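Long-range contacts in 3-methyladenine DNA glycosylase (Helicobacter pylori, PDB 1PU6), which probably excises 3-methyladenine from DNA as a base excision repair glycosylase of the helix-hairpin-helix family: residues Asp65-Leu69 / Gln109-Asn113; Asn103-Phe108 / Trp122-Gln126. The contacts are given in a common frame with arbitrary orientation. Residue numbers count along the deposited sequence, not the author numbering.

Interaction 1. Residues Asp65-Leu69 / Gln109-Asn113; sequences DEINL and QSFEN
The start of a helix exposes backbone NH groups that the helix itself cannot satisfy, and residues 109-113 illustrate how a side chain from elsewhere in the chain can take them up. Gln109, at phi/psi 77/-36°, breaks out of the preceding helix through positive phi, and its CA-to-CB bond points away from helical segment 65-69. Ser110 follows extended, at -149/158°, and is the N-cap of the next helix: with chi1 p, its OG accepts from Asn113 N at 3.0 Å. Phe111 begins the helical conformation and lies opposite Glu66, their CA atoms 6.1 Å apart. Its N donates to Glu66 OE2 (2.8 Å), while Glu112 N donates to Glu66 OE1 (2.9 Å), so one carboxylate, delivered by an m,m rotamer, accepts from two successive first-turn amides. The serine N-cap is local to the helix start, while the Glu66 bonds come from a distant helix and join helices 65-74 and 111-117 of the HhH-GPD fold. With chi1 t, the buried Phe111 ring meets Phe31 edge-to-face; Asp65 OD1, hydrogen-bonded to Phe31 N, passes 3.9 Å from Phe111 CE2. Leu69 (t,p) packs on the same residue, its CD2 4.0 Å from Phe111 CB. At the exposed Glu112, extended in t,t, one water donates both to its OE1 (3.1 Å) and to Glu66 OE1 (2.8 Å).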
loop_
_atom_site.group_PDB
_atom_site.type_symbol
_atom_site.label_atom_id
_atom_site.label_comp_id
_atom_site.label_asym_id
_atom_site.label_seq_id
_atom_site.Cartn_x
_atom_site.Cartn_y
_atom_site.Cartn_z
ATOM N N ASP A 65 3.998 -11.034 14.328
ATOM C CA ASP A 65 2.955 -10.082 13.921
ATOM C C ASP A 65 1.675 -10.166 14.729
ATOM O O ASP A 65 0.917 -9.175 14.786
ATOM C CB ASP A 65 2.635 -10.261 12.426
ATOM C CG ASP A 65 3.580 -9.446 11.549
ATOM O OD1 ASP A 65 3.508 -9.601 10.304
ATOM O OD2 ASP A 65 4.428 -8.636 12.049
ATOM N N GLU A 66 1.386 -11.330 15.331
ATOM C CA GLU A 66 0.208 -11.390 16.201
ATOM C C GLU A 66 0.425 -10.536 17.453
ATOM O O GLU A 66 -0.515 -9.828 17.901
ATOM C CB GLU A 66 -0.204 -12.850 16.562
ATOM C CG GLU A 66 -0.568 -13.677 15.308
ATOM C CD GLU A 66 -1.784 -13.167 14.450
ATOM O OE1 GLU A 66 -1.942 -13.698 13.294
ATOM O OE2 GLU A 66 -2.547 -12.258 14.908
ATOM N N ILE A 67 1.652 -10.550 17.994
ATOM C CA ILE A 67 1.979 -9.650 19.097
ATOM C C ILE A 67 2.019 -8.185 18.654
ATOM O O ILE A 67 1.541 -7.299 19.405
ATOM C CB ILE A 67 3.300 -10.074 19.786
ATOM C CG1 ILE A 67 3.096 -11.410 20.500
ATOM C CG2 ILE A 67 3.758 -9.046 20.839
ATOM C CD1 ILE A 67 4.372 -11.979 21.070
ATOM N N ASN A 68 2.579 -7.905 17.471
ATOM C CA ASN A 68 2.598 -6.520 16.961
ATOM C C ASN A 68 1.194 -5.919 16.868
ATOM O O ASN A 68 1.000 -4.736 17.185
ATOM C CB ASN A 68 3.253 -6.485 15.564
ATOM C CG ASN A 68 4.774 -6.719 15.593
ATOM O OD1 ASN A 68 5.383 -7.134 14.547
ATOM N ND2 ASN A 68 5.399 -6.454 16.697
ATOM N N LEU A 69 0.214 -6.714 16.407
ATOM C CA LEU A 69 -1.161 -6.238 16.261
ATOM C C LEU A 69 -1.721 -5.863 17.645
ATOM O O LEU A 69 -2.357 -4.802 17.834
ATOM C CB LEU A 69 -2.019 -7.331 15.563
ATOM C CG LEU A 69 -3.537 -7.107 15.520
ATOM C CD1 LEU A 69 -3.907 -5.804 14.768
ATOM C CD2 LEU A 69 -4.229 -8.342 14.864
ATOM N N GLN A 109 -10.152 -11.855 14.814
ATOM C CA GLN A 109 -9.425 -12.603 15.846
ATOM C C GLN A 109 -7.907 -12.574 15.717
ATOM O O GLN A 109 -7.182 -12.573 16.733
ATOM C CB GLN A 109 -9.994 -14.046 16.052
ATOM C CG GLN A 109 -11.429 -14.035 16.607
ATOM C CD GLN A 109 -12.526 -13.725 15.563
ATOM O OE1 GLN A 109 -12.531 -14.279 14.423
ATOM N NE2 GLN A 109 -13.468 -12.832 15.950
ATOM N N SER A 110 -7.404 -12.594 14.482
ATOM C CA SER A 110 -5.943 -12.630 14.279
ATOM C C SER A 110 -5.582 -11.927 12.996
ATOM O O SER A 110 -6.426 -11.774 12.114
ATOM C CB SER A 110 -5.463 -14.108 14.169
ATOM O OG SER A 110 -6.032 -14.795 13.041
ATOM N N PHE A 111 -4.324 -11.484 12.912
ATOM C CA PHE A 111 -3.825 -10.890 11.686
ATOM C C PHE A 111 -3.861 -11.948 10.568
ATOM O O PHE A 111 -4.169 -11.627 9.428
ATOM C CB PHE A 111 -2.390 -10.341 11.883
ATOM C CG PHE A 111 -1.856 -9.611 10.713
ATOM C CD1 PHE A 111 -2.527 -8.484 10.205
ATOM C CD2 PHE A 111 -0.656 -10.029 10.098
ATOM C CE1 PHE A 111 -2.019 -7.791 9.086
ATOM C CE2 PHE A 111 -0.132 -9.326 8.987
ATOM C CZ PHE A 111 -0.810 -8.210 8.490
ATOM N N GLU A 112 -3.557 -13.207 10.880
ATOM C CA GLU A 112 -3.578 -14.240 9.837
ATOM C C GLU A 112 -4.978 -14.396 9.228
ATOM O O GLU A 112 -5.121 -14.457 8.005
ATOM C CB GLU A 112 -3.141 -15.605 10.419
ATOM C CG GLU A 112 -3.142 -16.741 9.394
ATOM C CD GLU A 112 -2.291 -17.934 9.834
ATOM O OE1 GLU A 112 -1.804 -17.929 10.995
ATOM O OE2 GLU A 112 -2.117 -18.887 9.029
ATOM N N ASN A 113 -6.011 -14.473 10.073
ATOM C CA ASN A 113 -7.366 -14.593 9.541
ATOM C C ASN A 113 -7.806 -13.335 8.827
ATOM O O ASN A 113 -8.492 -13.420 7.786
ATOM C CB ASN A 113 -8.353 -14.958 10.657
ATOM C CG ASN A 113 -9.702 -15.402 10.129
ATOM O OD1 ASN A 113 -9.802 -16.323 9.255
ATOM N ND2 ASN A 113 -10.767 -14.780 10.656
HETATM O O HOH W 1 -1.884 -16.455 13.706
#

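Interaction 2. Residues Asn103-Phe108 / Trp122-Gln126; sequences NILKDF and WLLDQ
Two side-chain hydrogen bonds show how a helix end and a helix with the turn that follows it can be joined by side chains though their backbones stay well apart. Trp122 NE1 donates to Asp107 OD1 at 2.8 Å, and Asn103 ND2 donates to Gln126 OE1 at 2.9 Å. Both acceptors are held from their own side: Lys106 NZ forms a salt bridge with Asp107 OD2 (2.9 Å), and Gln126, folded back in an m,m rotamer, gives its NE2 to Trp122 O (3.0 Å). Segment 103-108 is the helical C-terminal end of helix 90-108; 122-124 is helical, and the chain leaves the helix to reach Gln126 at phi/psi -93/118°. The nearest CA pairs are Asn103-Gln126 at 8.2 Å and Ile104-Leu123 at 9.5 Å, a gap bridged by the indole. With chi1 t and chi2 95°, Trp122 enters as a knob into the hole formed by Asn103, Ile104, Asp107 and Phe108. Asn103 O lies 3.4 Å from Trp122 CZ2 at the indole edge, and Ile104 CG1 is 3.7 Å from Trp122 CH2. Over one indole face comes the edge of Phe108 in a T-shaped stack: planes at 70°, its ring centroid 4.8 Å from that of the five-membered ring, CE2 of Phe108 3.4 Å from CE2 of Trp122. Leu123 continues the packing toward helix 131-141. Helix 120-124, the turn entered at Gln126 and helix 131-141 have the topology and sequence expected of the helix-hairpin-helix motif that names this glycosylase superfamily.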
loop_
_atom_site.group_PDB
_atom_site.type_symbol
_atom_site.label_atom_id
_atom_site.label_comp_id
_atom_site.label_asym_id
_atom_site.label_seq_id
_atom_site.Cartn_x
_atom_site.Cartn_y
_atom_site.Cartn_z
ATOM N N ASN A 103 -10.218 -3.162 16.046
ATOM C CA ASN A 103 -11.358 -3.729 15.300
ATOM C C ASN A 103 -10.952 -4.970 14.505
ATOM O O ASN A 103 -11.762 -5.882 14.279
ATOM C CB ASN A 103 -11.976 -2.652 14.375
ATOM C CG ASN A 103 -12.924 -1.759 15.103
ATOM O OD1 ASN A 103 -13.576 -2.176 16.075
ATOM N ND2 ASN A 103 -13.047 -0.543 14.665
ATOM N N ILE A 104 -9.676 -5.048 14.111
ATOM C CA ILE A 104 -9.203 -6.293 13.460
ATOM C C ILE A 104 -9.313 -7.451 14.452
ATOM O O ILE A 104 -9.773 -8.555 14.129
ATOM C CB ILE A 104 -7.738 -6.166 12.978
ATOM C CG1 ILE A 104 -7.656 -5.200 11.792
ATOM C CG2 ILE A 104 -7.168 -7.579 12.576
ATOM C CD1 ILE A 104 -6.190 -4.906 11.356
ATOM N N LEU A 105 -8.874 -7.218 15.677
ATOM C CA LEU A 105 -8.974 -8.291 16.699
ATOM C C LEU A 105 -10.429 -8.673 16.950
ATOM O O LEU A 105 -10.773 -9.890 17.047
ATOM C CB LEU A 105 -8.291 -7.820 17.999
ATOM C CG LEU A 105 -6.748 -7.709 17.903
ATOM C CD1 LEU A 105 -6.166 -6.849 19.049
ATOM C CD2 LEU A 105 -6.099 -9.118 17.881
ATOM N N LYS A 106 -11.293 -7.678 17.070
ATOM C CA LYS A 106 -12.715 -7.947 17.327
ATOM C C LYS A 106 -13.409 -8.763 16.240
ATOM O O LYS A 106 -14.167 -9.709 16.557
ATOM C CB LYS A 106 -13.451 -6.608 17.540
ATOM C CG LYS A 106 -14.920 -6.810 17.939
ATOM C CD LYS A 106 -15.499 -5.465 18.416
ATOM C CE LYS A 106 -15.648 -4.451 17.292
ATOM N NZ LYS A 106 -16.605 -4.897 16.190
ATOM N N ASP A 107 -13.131 -8.427 14.976
ATOM C CA ASP A 107 -13.903 -9.020 13.855
ATOM C C ASP A 107 -13.251 -10.232 13.211
ATOM O O ASP A 107 -13.944 -11.085 12.570
ATOM C CB ASP A 107 -14.231 -7.956 12.808
ATOM C CG ASP A 107 -15.246 -6.942 13.340
ATOM O OD1 ASP A 107 -15.413 -5.890 12.668
ATOM O OD2 ASP A 107 -15.919 -7.111 14.431
ATOM N N PHE A 108 -11.932 -10.307 13.316
ATOM C CA PHE A 108 -11.193 -11.390 12.655
ATOM C C PHE A 108 -10.350 -12.278 13.562
ATOM O O PHE A 108 -9.829 -13.299 13.106
ATOM C CB PHE A 108 -10.279 -10.792 11.569
ATOM C CG PHE A 108 -11.034 -10.013 10.541
ATOM C CD1 PHE A 108 -11.764 -10.673 9.526
ATOM C CD2 PHE A 108 -11.022 -8.601 10.559
ATOM C CE1 PHE A 108 -12.465 -9.961 8.540
ATOM C CE2 PHE A 108 -11.763 -7.864 9.586
ATOM C CZ PHE A 108 -12.476 -8.539 8.570
ATOM N N TRP A 122 -14.955 -3.260 4.566
ATOM C CA TRP A 122 -14.648 -3.309 5.989
ATOM C C TRP A 122 -13.548 -2.250 6.343
ATOM O O TRP A 122 -13.660 -1.474 7.314
ATOM C CB TRP A 122 -14.186 -4.737 6.349
ATOM C CG TRP A 122 -14.052 -4.893 7.869
ATOM C CD1 TRP A 122 -15.013 -5.403 8.741
ATOM C CD2 TRP A 122 -12.905 -4.560 8.680
ATOM N NE1 TRP A 122 -14.551 -5.322 10.040
ATOM C CE2 TRP A 122 -13.237 -4.886 10.027
ATOM C CE3 TRP A 122 -11.623 -4.047 8.395
ATOM C CZ2 TRP A 122 -12.336 -4.639 11.120
ATOM C CZ3 TRP A 122 -10.707 -3.856 9.484
ATOM C CH2 TRP A 122 -11.103 -4.129 10.820
ATOM N N LEU A 123 -12.521 -2.163 5.513
ATOM C CA LEU A 123 -11.397 -1.188 5.794
ATOM C C LEU A 123 -11.902 0.285 5.675
ATOM O O LEU A 123 -11.547 1.148 6.516
ATOM C CB LEU A 123 -10.256 -1.426 4.819
ATOM C CG LEU A 123 -9.480 -2.719 5.136
ATOM C CD1 LEU A 123 -8.576 -3.066 3.920
ATOM C CD2 LEU A 123 -8.620 -2.563 6.456
ATOM N N LEU A 124 -12.761 0.533 4.675
ATOM C CA LEU A 124 -13.302 1.892 4.502
ATOM C C LEU A 124 -14.220 2.310 5.660
ATOM O O LEU A 124 -14.407 3.529 5.901
ATOM C CB LEU A 124 -14.036 2.058 3.163
ATOM C CG LEU A 124 -13.062 1.916 1.985
ATOM C CD1 LEU A 124 -13.912 1.782 0.686
ATOM C CD2 LEU A 124 -12.034 3.084 1.867
ATOM N N ASP A 125 -14.794 1.334 6.375
ATOM C CA ASP A 125 -15.564 1.630 7.565
ATOM C C ASP A 125 -14.732 1.917 8.824
ATOM O O ASP A 125 -15.286 2.172 9.927
ATOM C CB ASP A 125 -16.559 0.482 7.829
ATOM C CG ASP A 125 -17.768 0.573 6.870
ATOM O OD1 ASP A 125 -18.444 -0.458 6.626
ATOM O OD2 ASP A 125 -18.070 1.668 6.352
ATOM N N GLN A 126 -13.409 1.893 8.685
ATOM C CA GLN A 126 -12.507 2.245 9.779
ATOM C C GLN A 126 -12.191 3.756 9.617
ATOM O O GLN A 126 -11.610 4.165 8.596
ATOM C CB GLN A 126 -11.224 1.395 9.708
ATOM C CG GLN A 126 -11.513 -0.138 9.623
ATOM C CD GLN A 126 -12.496 -0.599 10.696
ATOM O OE1 GLN A 126 -12.277 -0.308 11.882
ATOM N NE2 GLN A 126 -13.534 -1.378 10.317
#

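Followed from the N terminus, the chain first passes residues 65-69, then runs through helices 77-83 and 90-108 before interaction 1 closes that 39-residue loop at 109-113. By then the chain has already laid down 103-108, the first half of interaction 2, whose much shorter loop of 13 residues contains helix 111-117 and closes at 122-126. The two loops therefore cross rather than nest. The contacts also touch directly: Leu69 CD2 packs on Leu105 CD2 at 3.6 Å, and Asn113 ND2 probably hydrogen-bonds to Phe108 O at 3.0 Å. Between them, the two contacts link helices 65-74, 90-108, 111-117 and 120-124.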